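Local coordinates for protein beta-lactamase/D-alanine Carboxypeptidase (Yersinia pestis, PDB 3RJU) that probably hydrolyses beta-lactams or cleaves terminal D-alanine from cell-wall peptides, as a member of the serine beta-lactamase and penicillin-binding protein family, at residues His110-Thr115 / Leu283-Val288; Gly154-Tyr159 / Leu268-Gly273. One frame throughout, in Å; residues are numbered along the deposited sequence.

In the fold
Helix 108-113 comes first along the chain, and its C-terminal end supplies residues 110-115 to interaction 1. Strand 156-158 follows, and in interaction 2 segment 154-159 meets 268-273, with 108 residues between them. Only then does the chain reach 283-288, which starts within strand 282-284, and close the longer loop of interaction 1, so interaction 2 sits wholly within it. The two contacts touch: His114 O lies 2.8 Å from Ala158 N, and Leu283 CD1 packs 3.5 Å from Ala157 CB. Together they tie the end of helix 108-113 and the small parallel pair to strand 282-284 of the large sheet, beside Tyr159.

Interaction 1: His110-Thr115 / Leu283-Val288; sequences HLASHT and LGLGWV
Gly286 N reaches Ala112 O at 3.0 Å in a weak backbone bond, the angle at the hydrogen being only 131°. That N-H is shared, since it also makes a weak bond back to Gly284 O across the inverse gamma turn centred on Leu285. Ala112 O in turn accepts a second bond, from Tyr164 OH. Nearby, a water lies 2.8 Å from His114 NE2 and donates to Gly286 O at 2.7 Å, bridging an imidazole to a backbone carbonyl. A CA-H...O contact runs alongside, Ser113 CA lying 3.6 Å from Gly284 O.

The helix ends here in a Schellman motif: His114 takes a positive phi of 68°, and Thr115 N bonds back to His110 O at 3.0 Å. The contact joins the end of helix 108-113 to strand 282-284, next to last in the large antiparallel sheet, in what is probably the serine beta-lactamase/penicillin-binding protein fold. His114 is held at its other nitrogen too, ND1 being bonded to Ser160 N, while its ring stacks on Tyr159.

Apolar contact is sparse. Ala112 CB meets Leu285 CD2 at 4.0 Å. On the Leu283 side, CD1 comes 3.6 Å from Ser113 O. Ser113 CB lies 3.7 Å from Gly284 O, while its OG, set by a chi1 of 60° between backbone N and carbonyl carbon, bonds to Leu109 O and accepts from Thr115 OG1.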
loop_
_atom_site.group_PDB
_atom_site.type_symbol
_atom_site.label_atom_id
_atom_site.label_comp_id
_atom_site.label_asym_id
_atom_site.label_seq_id
_atom_site.Cartn_x
_atom_site.Cartn_y
_atom_site.Cartn_z
ATOM N N HIS A 110 9.982 -11.035 7.455
ATOM C CA HIS A 110 10.512 -9.854 8.135
ATOM C C HIS A 110 10.440 -8.633 7.223
ATOM O O HIS A 110 10.136 -7.532 7.677
ATOM C CB HIS A 110 11.954 -10.069 8.616
ATOM C CG HIS A 110 12.099 -11.188 9.597
ATOM N ND1 HIS A 110 12.928 -12.270 9.376
ATOM C CD2 HIS A 110 11.514 -11.394 10.804
ATOM C CE1 HIS A 110 12.856 -13.092 10.414
ATOM N NE2 HIS A 110 11.992 -12.592 11.286
ATOM N N LEU A 111 10.754 -8.817 5.944
ATOM C CA LEU A 111 10.658 -7.697 5.012
ATOM C C LEU A 111 9.210 -7.214 4.951
ATOM O O LEU A 111 8.954 -6.006 4.925
ATOM C CB LEU A 111 11.122 -8.117 3.612
ATOM C CG LEU A 111 12.547 -8.678 3.517
ATOM C CD1 LEU A 111 12.760 -9.228 2.100
ATOM C CD2 LEU A 111 13.585 -7.623 3.853
ATOM N N ALA A 112 8.260 -8.148 4.906
ATOM C CA ALA A 112 6.850 -7.778 4.729
ATOM C C ALA A 112 6.220 -7.121 5.956
ATOM O O ALA A 112 5.263 -6.346 5.848
ATOM C CB ALA A 112 6.020 -9.002 4.304
ATOM N N SER A 113 6.737 -7.461 7.131
ATOM C CA SER A 113 6.202 -6.962 8.398
ATOM C C SER A 113 7.045 -5.823 9.030
ATOM O O SER A 113 6.787 -5.413 10.167
ATOM C CB SER A 113 6.080 -8.107 9.410
ATOM O OG SER A 113 7.357 -8.700 9.668
ATOM N N HIS A 114 8.047 -5.324 8.307
ATOM C CA HIS A 114 8.884 -4.207 8.778
ATOM C C HIS A 114 9.777 -4.558 9.971
ATOM O O HIS A 114 10.199 -3.674 10.744
ATOM C CB HIS A 114 8.041 -2.949 9.091
ATOM C CG HIS A 114 7.195 -2.510 7.942
ATOM N ND1 HIS A 114 7.716 -1.973 6.777
ATOM C CD2 HIS A 114 5.856 -2.566 7.767
ATOM C CE1 HIS A 114 6.726 -1.708 5.940
ATOM N NE2 HIS A 114 5.589 -2.062 6.516
ATOM N N THR A 115 10.073 -5.848 10.116
ATOM C CA THR A 115 10.856 -6.297 11.267
ATOM C C THR A 115 12.257 -6.812 10.898
ATOM O O THR A 115 12.911 -7.502 11.697
ATOM C CB THR A 115 10.103 -7.375 12.074
ATOM O OG1 THR A 115 9.770 -8.468 11.211
ATOM C CG2 THR A 115 8.829 -6.769 12.694
ATOM N N LEU A 283 0.743 -5.979 13.426
ATOM C CA LEU A 283 1.306 -5.809 12.095
ATOM C C LEU A 283 1.100 -7.082 11.294
ATOM O O LEU A 283 1.376 -8.196 11.788
ATOM C CB LEU A 283 2.809 -5.524 12.186
ATOM C CG LEU A 283 3.253 -4.340 13.051
ATOM C CD1 LEU A 283 4.746 -4.062 12.864
ATOM C CD2 LEU A 283 2.421 -3.114 12.782
ATOM N N GLY A 284 0.611 -6.929 10.066
ATOM C CA GLY A 284 0.530 -8.043 9.148
ATOM C C GLY A 284 1.547 -7.896 8.032
ATOM O O GLY A 284 2.639 -7.323 8.208
ATOM N N LEU A 285 1.174 -8.404 6.868
ATOM C CA LEU A 285 2.005 -8.363 5.685
ATOM C C LEU A 285 1.650 -7.056 4.981
ATOM O O LEU A 285 0.783 -7.014 4.091
ATOM C CB LEU A 285 1.704 -9.583 4.804
ATOM C CG LEU A 285 1.808 -10.928 5.570
ATOM C CD1 LEU A 285 1.406 -12.112 4.692
ATOM C CD2 LEU A 285 3.214 -11.153 6.215
ATOM N N GLY A 286 2.284 -5.979 5.435
ATOM C CA GLY A 286 1.950 -4.639 4.978
ATOM C C GLY A 286 0.736 -4.079 5.703
ATOM O O GLY A 286 0.769 -2.951 6.188
ATOM N N TRP A 287 -0.350 -4.846 5.738
ATOM C CA TRP A 287 -1.554 -4.452 6.464
ATOM C C TRP A 287 -1.221 -4.117 7.909
ATOM O O TRP A 287 -0.353 -4.749 8.527
ATOM C CB TRP A 287 -2.570 -5.597 6.461
ATOM C CG TRP A 287 -3.141 -5.868 5.121
ATOM C CD1 TRP A 287 -2.744 -6.839 4.217
ATOM C CD2 TRP A 287 -4.233 -5.169 4.505
ATOM N NE1 TRP A 287 -3.528 -6.757 3.075
ATOM C CE2 TRP A 287 -4.441 -5.745 3.233
ATOM C CE3 TRP A 287 -5.042 -4.087 4.902
ATOM C CZ2 TRP A 287 -5.445 -5.302 2.369
ATOM C CZ3 TRP A 287 -6.033 -3.653 4.042
ATOM C CH2 TRP A 287 -6.225 -4.257 2.789
ATOM N N VAL A 288 -1.946 -3.142 8.446
ATOM C CA VAL A 288 -1.835 -2.750 9.833
ATOM C C VAL A 288 -3.211 -2.872 10.463
ATOM O O VAL A 288 -4.201 -2.398 9.888
ATOM C CB VAL A 288 -1.335 -1.296 9.956
ATOM C CG1 VAL A 288 -1.432 -0.781 11.428
ATOM C CG2 VAL A 288 0.098 -1.195 9.434
HETATM O O HOH W 1 2.905 -1.372 6.333
#

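Interaction 2: Gly154-Tyr159 / Leu268-Gly273; sequences GVKAAY and LVSLKG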
loop_
_atom_site.group_PDB
_atom_site.type_symbol
_atom_site.label_atom_id
_atom_site.label_comp_id
_atom_site.label_asym_id
_atom_site.label_seq_id
_atom_site.Cartn_x
_atom_site.Cartn_y
_atom_site.Cartn_z
ATOM N N GLY A 154 12.696 -9.568 13.728
ATOM C CA GLY A 154 11.529 -9.866 14.532
ATOM C C GLY A 154 11.513 -9.234 15.911
ATOM O O GLY A 154 10.740 -9.654 16.781
ATOM N N VAL A 155 12.359 -8.226 16.116
ATOM C CA VAL A 155 12.492 -7.593 17.422
ATOM C C VAL A 155 11.951 -6.173 17.444
ATOM O O VAL A 155 11.294 -5.766 18.404
ATOM C CB VAL A 155 13.964 -7.622 17.881
ATOM C CG1 VAL A 155 14.207 -6.739 19.108
ATOM C CG2 VAL A 155 14.368 -9.069 18.179
ATOM N N LYS A 156 12.234 -5.424 16.383
ATOM C CA LYS A 156 11.748 -4.052 16.248
ATOM C C LYS A 156 11.042 -3.883 14.907
ATOM O O LYS A 156 11.496 -4.415 13.882
ATOM C CB LYS A 156 12.914 -3.054 16.317
ATOM C CG LYS A 156 13.605 -2.955 17.665
ATOM C CD LYS A 156 14.716 -1.924 17.639
ATOM C CE LYS A 156 15.459 -1.882 18.964
ATOM N NZ LYS A 156 16.469 -0.780 18.935
ATOM N N ALA A 157 9.922 -3.163 14.905
ATOM C CA ALA A 157 9.330 -2.739 13.641
ATOM C C ALA A 157 9.888 -1.371 13.305
ATOM O O ALA A 157 9.897 -0.485 14.149
ATOM C CB ALA A 157 7.817 -2.670 13.728
ATOM N N ALA A 158 10.327 -1.198 12.064
ATOM C CA ALA A 158 10.757 0.105 11.585
ATOM C C ALA A 158 10.360 0.139 10.139
ATOM O O ALA A 158 10.928 -0.574 9.312
ATOM C CB ALA A 158 12.250 0.283 11.741
ATOM N N TYR A 159 9.354 0.951 9.833
ATOM C CA TYR A 159 8.768 0.989 8.501
ATOM C C TYR A 159 9.869 1.176 7.474
ATOM O O TYR A 159 10.720 2.066 7.617
ATOM C CB TYR A 159 7.820 2.164 8.431
ATOM C CG TYR A 159 7.018 2.254 7.171
ATOM C CD1 TYR A 159 5.847 1.509 7.026
ATOM C CD2 TYR A 159 7.408 3.089 6.125
ATOM C CE1 TYR A 159 5.070 1.595 5.881
ATOM C CE2 TYR A 159 6.643 3.180 4.964
ATOM C CZ TYR A 159 5.467 2.440 4.849
ATOM O OH TYR A 159 4.690 2.544 3.720
ATOM N N LEU A 268 6.703 -6.856 20.136
ATOM C CA LEU A 268 7.898 -6.151 19.651
ATOM C C LEU A 268 8.485 -5.229 20.709
ATOM O O LEU A 268 7.766 -4.669 21.545
ATOM C CB LEU A 268 7.554 -5.311 18.412
ATOM C CG LEU A 268 7.118 -6.150 17.220
ATOM C CD1 LEU A 268 6.410 -5.267 16.199
ATOM C CD2 LEU A 268 8.326 -6.855 16.613
ATOM N N VAL A 269 9.803 -5.054 20.660
ATOM C CA VAL A 269 10.471 -4.163 21.596
ATOM C C VAL A 269 10.101 -2.697 21.328
ATOM O O VAL A 269 9.867 -1.923 22.260
ATOM C CB VAL A 269 11.994 -4.385 21.548
ATOM C CG1 VAL A 269 12.771 -3.216 22.198
ATOM C CG2 VAL A 269 12.311 -5.717 22.204
ATOM N N SER A 270 10.051 -2.327 20.058
ATOM C CA SER A 270 9.629 -0.980 19.663
ATOM C C SER A 270 9.050 -0.979 18.259
ATOM O O SER A 270 9.281 -1.902 17.473
ATOM C CB SER A 270 10.792 0.012 19.720
ATOM O OG SER A 270 11.828 -0.376 18.836
ATOM N N LEU A 271 8.295 0.062 17.952
ATOM C CA LEU A 271 7.736 0.248 16.614
ATOM C C LEU A 271 7.972 1.677 16.158
ATOM O O LEU A 271 7.687 2.639 16.886
ATOM C CB LEU A 271 6.225 -0.028 16.584
ATOM C CG LEU A 271 5.784 -1.457 16.911
ATOM C CD1 LEU A 271 5.717 -1.679 18.425
ATOM C CD2 LEU A 271 4.427 -1.728 16.262
ATOM N N LYS A 272 8.471 1.814 14.942
ATOM C CA LYS A 272 8.720 3.135 14.386
ATOM C C LYS A 272 8.042 3.233 13.037
ATOM O O LYS A 272 8.194 2.344 12.190
ATOM C CB LYS A 272 10.215 3.371 14.200
ATOM C CG LYS A 272 10.519 4.723 13.551
ATOM C CD LYS A 272 11.985 4.893 13.219
ATOM C CE LYS A 272 12.226 6.323 12.763
ATOM N NZ LYS A 272 13.662 6.642 12.696
ATOM N N GLY A 273 7.309 4.321 12.819
ATOM C CA GLY A 273 6.742 4.559 11.513
ATOM C C GLY A 273 5.451 3.822 11.213
ATOM O O GLY A 273 5.005 3.849 10.070
HETATM O O HOH W 2 14.096 1.151 19.733
HETATM O O HOH W 3 11.660 0.455 16.138
#
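Four backbone hydrogen bonds zip Val155-Tyr159 to Val269-Lys272 as a small two-stranded parallel sheet, its strand directions only 4° apart. Val269 N donates to Val155 O at 2.8 Å. Ala157 sits at the centre of the ladder: its N donates to Ser270 O at 2.9 Å, and its O accepts from Lys272 N, which stands 38° above the carbonyl plane. Tyr159 N closes the ladder on Lys272 O at 3.0 Å. This short pair, in what appears to be a serine beta-lactamase or penicillin-binding protein fold, leads straight into Tyr159, whose OH bonds to Lys65 and Lys302 and, weakly, to Ser62. That grouping is consistent with the SxxK-type active site of the family, and a bound citrate lies close by.

Two waters extend the polar network on the Lys156 and Ser270 side. One links Ser270 OG to Lys156 NZ; the other donates to Ala157 O and also meets Ser270 OG. Lys156 runs extended beyond CG, and its aliphatic chain passes over the serine hydroxyl, CG lying 3.3 Å from Ser270 OG.

On the other side of the sheet, Ala157 CB meets Leu268 CD1 at 3.9 Å and Leu271 CG at 4.0 Å, both leucine atoms on the same side of it, and all three side chains also touch Leu283. At the outer end Val155 and Val269 lie side by side, pointing the same way. At the tyrosine end Gly273, at positive phi, passes close to Tyr159, with Gly273 O 3.7 Å from Tyr159 CB.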